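Local coordinates for protein chitin binding domain (Burkholderia pseudomallei, PDB 3UAM) that is probably a copper-dependent lytic polysaccharide monooxygenase of family AA10 that binds chitin and may cleave its chains by oxidation, at residues L40-G43 and Q44-L48; P27-R30 and A31-L34; R143-R146 and A147-E150. One frame throughout, in Å; residues are numbered along the deposited sequence.

Contact 1 (L40-G43 and Q44-L48)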
loop_
_atom_site.group_PDB
_atom_site.type_symbol
_atom_site.label_atom_id
_atom_site.label_comp_id
_atom_site.label_asym_id
_atom_site.label_seq_id
_atom_site.Cartn_x
_atom_site.Cartn_y
_atom_site.Cartn_z
ATOM N N LEU A 40 3.960 -7.201 15.933
ATOM C CA LEU A 40 3.425 -5.851 15.842
ATOM C C LEU A 40 2.082 -5.807 16.521
ATOM O O LEU A 40 1.343 -6.793 16.477
ATOM C CB LEU A 40 3.224 -5.452 14.386
ATOM C CG LEU A 40 4.463 -5.168 13.535
ATOM C CD1 LEU A 40 4.035 -4.847 12.107
ATOM C CD2 LEU A 40 5.276 -4.024 14.119
ATOM N N ASP A 41 1.717 -4.683 17.126
ATOM C CA ASP A 41 0.368 -4.611 17.688
ATOM C C ASP A 41 -0.636 -4.149 16.626
ATOM O O ASP A 41 -0.261 -3.819 15.520
ATOM C CB ASP A 41 0.311 -3.776 18.972
ATOM C CG ASP A 41 0.728 -2.352 18.770
ATOM O OD1 ASP A 41 0.337 -1.742 17.760
ATOM O OD2 ASP A 41 1.432 -1.826 19.656
ATOM N N PHE A 42 -1.916 -4.151 16.969
ATOM C CA PHE A 42 -2.967 -3.840 16.008
ATOM C C PHE A 42 -2.859 -2.416 15.447
ATOM O O PHE A 42 -3.010 -2.224 14.243
ATOM C CB PHE A 42 -4.348 -4.058 16.661
ATOM C CG PHE A 42 -5.499 -4.008 15.698
ATOM C CD1 PHE A 42 -5.734 -5.070 14.841
ATOM C CD2 PHE A 42 -6.354 -2.912 15.661
ATOM C CE1 PHE A 42 -6.806 -5.053 13.959
ATOM C CE2 PHE A 42 -7.424 -2.879 14.782
ATOM C CZ PHE A 42 -7.656 -3.960 13.938
ATOM N N GLY A 43 -2.617 -1.420 16.312
ATOM C CA GLY A 43 -2.443 -0.041 15.841
ATOM C C GLY A 43 -1.340 0.049 14.789
ATOM O O GLY A 43 -1.521 0.595 13.693
ATOM N N GLN A 44 -0.194 -0.523 15.125
ATOM C CA GLN A 44 0.980 -0.508 14.256
ATOM C C GLN A 44 0.718 -1.062 12.849
ATOM O O GLN A 44 1.132 -0.452 11.863
ATOM C CB GLN A 44 2.117 -1.291 14.928
ATOM C CG GLN A 44 2.726 -0.571 16.136
ATOM C CD GLN A 44 3.795 -1.395 16.836
ATOM O OE1 GLN A 44 3.763 -2.622 16.805
ATOM N NE2 GLN A 44 4.755 -0.727 17.457
ATOM N N VAL A 45 0.049 -2.216 12.747
ATOM C CA VAL A 45 -0.291 -2.829 11.450
ATOM C C VAL A 45 -1.147 -1.896 10.596
ATOM O O VAL A 45 -1.033 -1.878 9.367
ATOM C CB VAL A 45 -1.065 -4.155 11.635
ATOM C CG1 VAL A 45 -1.569 -4.692 10.296
ATOM C CG2 VAL A 45 -0.174 -5.185 12.307
ATOM N N ASN A 46 -2.008 -1.137 11.275
ATOM C CA ASN A 46 -3.010 -0.258 10.658
ATOM C C ASN A 46 -2.580 1.219 10.457
ATOM O O ASN A 46 -3.387 2.042 9.987
ATOM C CB ASN A 46 -4.257 -0.248 11.546
ATOM C CG ASN A 46 -5.131 -1.467 11.341
ATOM O OD1 ASN A 46 -5.728 -1.621 10.283
ATOM N ND2 ASN A 46 -5.171 -2.361 12.323
ATOM N N GLU A 47 -1.323 1.536 10.794
ATOM C CA GLU A 47 -0.827 2.907 10.774
ATOM C C GLU A 47 0.514 3.008 10.017
ATOM O O GLU A 47 1.429 3.717 10.448
ATOM C CB GLU A 47 -0.680 3.434 12.201
ATOM C CG GLU A 47 -1.997 3.675 12.905
ATOM C CD GLU A 47 -1.862 3.945 14.401
ATOM O OE1 GLU A 47 -0.798 4.384 14.875
ATOM O OE2 GLU A 47 -2.850 3.715 15.132
ATOM N N LEU A 48 0.597 2.322 8.877
ATOM C CA LEU A 48 1.753 2.393 8.017
ATOM C C LEU A 48 1.506 3.573 7.069
ATOM O O LEU A 48 1.302 3.415 5.866
ATOM C CB LEU A 48 1.980 1.065 7.302
ATOM C CG LEU A 48 2.168 -0.158 8.223
ATOM C CD1 LEU A 48 2.459 -1.409 7.401
ATOM C CD2 LEU A 48 3.247 0.070 9.300
#
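Gln-44 folds back over the start of its own helix and grips Asp-41 at two points. Its backbone N donates to Asp-41 OD1 at 3.0 Å, nearly straight at 169°, while its side-chain OE1 takes the Asp-41 N-H in return at 2.9 Å. The amide oxygen arrives there because CG lies beside the backbone N (chi1 -71°) and the chain runs extended from it, crossing the aspartate at about a right angle. This reciprocal pair is a capping box at the N-terminus of the short helix 42-45. Aspartate suits the N-cap, since its short carboxylate can meet an N-H of the first turn, and glutamine is long enough to return the bond. Its NE2 has a further, weak partner in Asp-89.

Leu-40 lies just ahead of the box. Its CD2 comes to 3.4 Å from Gln-44 OE1, and its CB meets Val-45 CG2, beginning an apolar patch that continues onto Leu-34.

Gly-43 contributes backbone alone. Its carbonyl oxygen takes a weak bond from Asn-46 N, and Glu-47 CG passes 3.2 Å from that same Gly-43 O on the way to a carboxylate bonded to His-21, probably the counterpart of the copper-binding N-terminal histidine of mature AA10 enzymes. Asn-46 also reaches back to Phe-42: its ND2 sits 3.2 Å above the plane of the Phe-42 ring, over its centre, and also donates to Phe-42 O at 2.9 Å; Arg-23 holds the amide's other end, OD1.

Contact 2 (P27-R30 and A31-L34)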
loop_
_atom_site.group_PDB
_atom_site.type_symbol
_atom_site.label_atom_id
_atom_site.label_comp_id
_atom_site.label_asym_id
_atom_site.label_seq_id
_atom_site.Cartn_x
_atom_site.Cartn_y
_atom_site.Cartn_z
ATOM N N PRO A 27 -5.016 -11.042 0.553
ATOM C CA PRO A 27 -4.110 -11.939 1.245
ATOM C C PRO A 27 -3.387 -11.151 2.328
ATOM O O PRO A 27 -3.170 -9.955 2.156
ATOM C CB PRO A 27 -3.132 -12.377 0.159
ATOM C CG PRO A 27 -3.211 -11.361 -0.901
ATOM C CD PRO A 27 -4.587 -10.768 -0.827
ATOM N N GLU A 28 -3.000 -11.826 3.406
ATOM C CA GLU A 28 -2.434 -11.167 4.553
ATOM C C GLU A 28 -1.216 -10.358 4.096
ATOM O O GLU A 28 -0.310 -10.887 3.431
ATOM C CB GLU A 28 -2.009 -12.176 5.623
ATOM C CG GLU A 28 -3.160 -12.888 6.331
ATOM C CD GLU A 28 -3.689 -14.121 5.592
ATOM O OE1 GLU A 28 -3.412 -14.332 4.391
ATOM O OE2 GLU A 28 -4.401 -14.908 6.245
ATOM N N SER A 29 -1.194 -9.091 4.479
ATOM C CA SER A 29 -0.066 -8.251 4.182
ATOM C C SER A 29 1.102 -8.682 5.080
ATOM O O SER A 29 0.918 -9.417 6.055
ATOM C CB SER A 29 -0.421 -6.783 4.398
ATOM O OG SER A 29 -0.487 -6.474 5.771
ATOM N N ARG A 30 2.296 -8.224 4.727
ATOM C CA ARG A 30 3.473 -8.494 5.522
ATOM C C ARG A 30 3.245 -8.076 6.972
ATOM O O ARG A 30 3.599 -8.817 7.893
ATOM C CB ARG A 30 4.673 -7.766 4.932
ATOM C CG ARG A 30 5.971 -7.995 5.673
ATOM C CD ARG A 30 7.078 -7.148 5.108
ATOM N NE ARG A 30 7.436 -7.510 3.732
ATOM C CZ ARG A 30 8.427 -6.921 3.039
ATOM N NH1 ARG A 30 9.176 -5.995 3.605
ATOM N NH2 ARG A 30 8.705 -7.283 1.786
ATOM N N ALA A 31 2.646 -6.903 7.164
ATOM C CA ALA A 31 2.438 -6.374 8.517
ATOM C C ALA A 31 1.414 -7.223 9.274
ATOM O O ALA A 31 1.600 -7.488 10.466
ATOM C CB ALA A 31 2.010 -4.921 8.488
ATOM N N VAL A 32 0.351 -7.646 8.588
ATOM C CA VAL A 32 -0.667 -8.534 9.203
ATOM C C VAL A 32 -0.023 -9.843 9.680
ATOM O O VAL A 32 -0.306 -10.324 10.786
ATOM C CB VAL A 32 -1.839 -8.818 8.247
ATOM C CG1 VAL A 32 -2.692 -9.998 8.726
ATOM C CG2 VAL A 32 -2.685 -7.559 8.103
ATOM N N TYR A 33 0.857 -10.410 8.861
ATOM C CA TYR A 33 1.546 -11.624 9.271
ATOM C C TYR A 33 2.433 -11.354 10.493
ATOM O O TYR A 33 2.550 -12.209 11.360
ATOM C CB TYR A 33 2.414 -12.178 8.152
ATOM C CG TYR A 33 1.787 -13.149 7.191
ATOM C CD1 TYR A 33 0.859 -14.108 7.591
ATOM C CD2 TYR A 33 2.200 -13.157 5.873
ATOM C CE1 TYR A 33 0.344 -15.021 6.677
ATOM C CE2 TYR A 33 1.688 -14.042 4.965
ATOM C CZ TYR A 33 0.770 -14.968 5.364
ATOM O OH TYR A 33 0.335 -15.842 4.416
ATOM N N LEU A 34 3.068 -10.184 10.570
ATOM C CA LEU A 34 3.839 -9.862 11.775
ATOM C C LEU A 34 2.929 -9.736 12.998
ATOM O O LEU A 34 3.261 -10.230 14.085
ATOM C CB LEU A 34 4.691 -8.610 11.584
ATOM C CG LEU A 34 5.914 -8.789 10.673
ATOM C CD1 LEU A 34 6.823 -7.565 10.778
ATOM C CD2 LEU A 34 6.691 -10.057 10.986
#
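Glu-28 and Tyr-33 meet across the first turn of helix 30-36, where Ser-29 is the N-cap. The helix follows strand 21-26 after a short loop, in the large excursion that AA10 proteins typically carry between the first strands of their immunoglobulin-like core. The glutamate CB stands over the centre of the tyrosine ring, 3.9 Å from the centroid and 11° off the ring normal, a CH-pi contact. The pair occupies the positions of a hydrophobic staple, with the aliphatic part of a glutamate doing the apolar work. The glutamate chain bends at chi2 (85°), its carboxylate plane lies nearly parallel to the ring, and Glu-28 CG also touches Val-32 CG1 at 3.8 Å. The ring of Tyr-33 further meets that of His-106.

Serine suits the cap because its hydroxyl is short. With chi1 at 74°, OG sits between backbone N and carbonyl carbon, from where it accepts from Val-32 N at 3.2 Å; Gln-209 OE1 is a second partner and ties the cap to strand 205-215. Val-32 CG2, a branch of the same valine, packs against Ser-29 OG at 3.4 Å. The helix proper then begins, with Tyr-33 N donating to Ser-29 O.

Arg-30, its CG anti to the backbone N, carries its guanidinium to Leu-94 O, to a salt bridge with Asp-212 and to a cation-pi contact with Trp-103. Its backbone stays in the helix: Leu-34 N donates to Arg-30 O at 3.1 Å, and Leu-34 CG lies 3.6 Å from that Arg-30 O.

Contact 3 (R143-R146 and A147-E150)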
loop_
_atom_site.group_PDB
_atom_site.type_symbol
_atom_site.label_atom_id
_atom_site.label_comp_id
_atom_site.label_asym_id
_atom_site.label_seq_id
_atom_site.Cartn_x
_atom_site.Cartn_y
_atom_site.Cartn_z
ATOM N N ARG A 143 16.634 -4.190 0.237
ATOM C CA ARG A 143 15.552 -3.426 0.838
ATOM C C ARG A 143 14.777 -2.817 -0.314
ATOM O O ARG A 143 15.364 -2.501 -1.336
ATOM C CB ARG A 143 16.081 -2.352 1.773
ATOM C CG ARG A 143 16.719 -2.945 3.023
ATOM C CD ARG A 143 17.226 -1.872 3.946
ATOM N NE ARG A 143 17.844 -2.512 5.094
ATOM C CZ ARG A 143 17.433 -2.416 6.356
ATOM N NH1 ARG A 143 16.393 -1.632 6.699
ATOM N NH2 ARG A 143 18.112 -3.082 7.290
ATOM N N LEU A 144 13.469 -2.684 -0.146
ATOM C CA LEU A 144 12.579 -2.281 -1.237
ATOM C C LEU A 144 12.891 -0.856 -1.648
ATOM O O LEU A 144 13.092 -0.001 -0.799
ATOM C CB LEU A 144 11.113 -2.359 -0.805
ATOM C CG LEU A 144 10.580 -3.727 -0.411
ATOM C CD1 LEU A 144 9.137 -3.633 0.051
ATOM C CD2 LEU A 144 10.676 -4.638 -1.604
ATOM N N ALA A 145 12.925 -0.625 -2.958
ATOM C CA ALA A 145 13.244 0.693 -3.542
ATOM C C ALA A 145 12.398 0.887 -4.791
ATOM O O ALA A 145 11.919 -0.079 -5.398
ATOM C CB ALA A 145 14.741 0.790 -3.890
ATOM N N ARG A 146 12.251 2.143 -5.190
ATOM C CA ARG A 146 11.429 2.515 -6.336
ATOM C C ARG A 146 11.889 1.815 -7.620
ATOM O O ARG A 146 11.053 1.400 -8.425
ATOM C CB ARG A 146 11.475 4.042 -6.510
ATOM C CG ARG A 146 10.612 4.753 -5.494
ATOM C CD ARG A 146 11.058 6.177 -5.281
ATOM N NE ARG A 146 10.146 6.906 -4.434
ATOM C CZ ARG A 146 10.017 6.756 -3.117
ATOM N NH1 ARG A 146 10.744 5.891 -2.408
ATOM N NH2 ARG A 146 9.158 7.525 -2.495
ATOM N N ALA A 147 13.201 1.649 -7.777
ATOM C CA ALA A 147 13.801 0.907 -8.910
ATOM C C ALA A 147 13.358 -0.558 -9.052
ATOM O O ALA A 147 13.576 -1.159 -10.111
ATOM C CB ALA A 147 15.327 0.954 -8.817
ATOM N N HIS A 148 12.776 -1.130 -7.993
ATOM C CA HIS A 148 12.306 -2.504 -8.004
ATOM C C HIS A 148 10.923 -2.638 -8.576
ATOM O O HIS A 148 10.543 -3.736 -8.939
ATOM C CB HIS A 148 12.296 -3.098 -6.594
ATOM C CG HIS A 148 13.649 -3.133 -5.954
ATOM N ND1 HIS A 148 13.856 -2.863 -4.644
ATOM C CD2 HIS A 148 14.897 -3.407 -6.507
ATOM C CE1 HIS A 148 15.176 -2.972 -4.386
ATOM N NE2 HIS A 148 15.803 -3.317 -5.522
ATOM N N PHE A 149 10.171 -1.539 -8.633
ATOM C CA PHE A 149 8.782 -1.553 -9.036
ATOM C C PHE A 149 8.561 -1.039 -10.473
ATOM O O PHE A 149 9.233 -0.101 -10.923
ATOM C CB PHE A 149 7.952 -0.721 -8.044
ATOM C CG PHE A 149 7.806 -1.374 -6.699
ATOM C CD1 PHE A 149 6.819 -2.320 -6.486
ATOM C CD2 PHE A 149 8.667 -1.065 -5.668
ATOM C CE1 PHE A 149 6.666 -2.918 -5.260
ATOM C CE2 PHE A 149 8.558 -1.681 -4.443
ATOM C CZ PHE A 149 7.541 -2.610 -4.227
ATOM N N GLU A 150 7.635 -1.694 -11.186
ATOM C CA GLU A 150 7.185 -1.240 -12.489
ATOM C C GLU A 150 6.638 0.187 -12.395
ATOM O O GLU A 150 5.836 0.485 -11.513
ATOM C CB GLU A 150 6.095 -2.165 -13.041
ATOM C CG GLU A 150 6.557 -3.547 -13.423
ATOM C CD GLU A 150 7.442 -3.578 -14.662
ATOM O OE1 GLU A 150 7.448 -2.589 -15.442
ATOM O OE2 GLU A 150 8.125 -4.603 -14.871
#
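His-148 curls its ring back against Ala-145 at a 3-10 turn in the loop between strands 126-133 and 155-158. Two backbone bonds of the i to i+3 kind define the turn: His-148 N donates to Ala-145 O at 2.9 Å, and Phe-149 N to Arg-146 O at 3.1 Å.

The tight part is polar on one flank and apolar on the other. With chi1 at -61°, the imidazole is brought beside the incoming chain, where ND1 accepts from Ala-145 N at 3.0 Å. That bond is bent, 136° at the hydrogen, and the donor is tilted from the ring plane. The small methyl of Ala-145 lets the ring lie close, and Trp-138 meets the imidazole edge-to-face. On the apolar flank Phe-149 turns its edge to the turn, CD2 lying 3.4 Å from Ala-145 O, while its ring and Leu-144 are buried on Val-193 of strand 190-200. Bulky apolar residues suit this inner position.

Outward the contact is looser. Ala-147 is exposed, a small residue on the rounded surface of the turn, and Arg-143 extends away with a long, weak ion pair to Glu-96. Arg-146 also leaves the turn, but is well held by Asp-78 and the carbonyls of Pro-55, Ala-56 and Pro-76. Arg-143 O lies at the edge of the imidazole, in its plane, 3.1 Å from His-148 CE1.

In the fold
Contact 2 comes first along the chain, then contact 1, then contact 3, far later. Contacts 1 and 2 sit on consecutive helices, 42-45 and 30-36, with centres about 11 Å apart; Val-45, Leu-48 and Leu-40 pack on Val-32, Ala-31 and Leu-34, so the two capped helices meet through an apolar interface beside strand 205-215. Contact 3 belongs to a loop between strands of the larger sheet, its centre about 19 Å from that of contact 2 and 23 Å from that of contact 1. Only packing of Arg-30 on Leu-144 joins it to contact 2. Short helical turns in the connections thus cover a strand-rich core, as in other AA10 proteins.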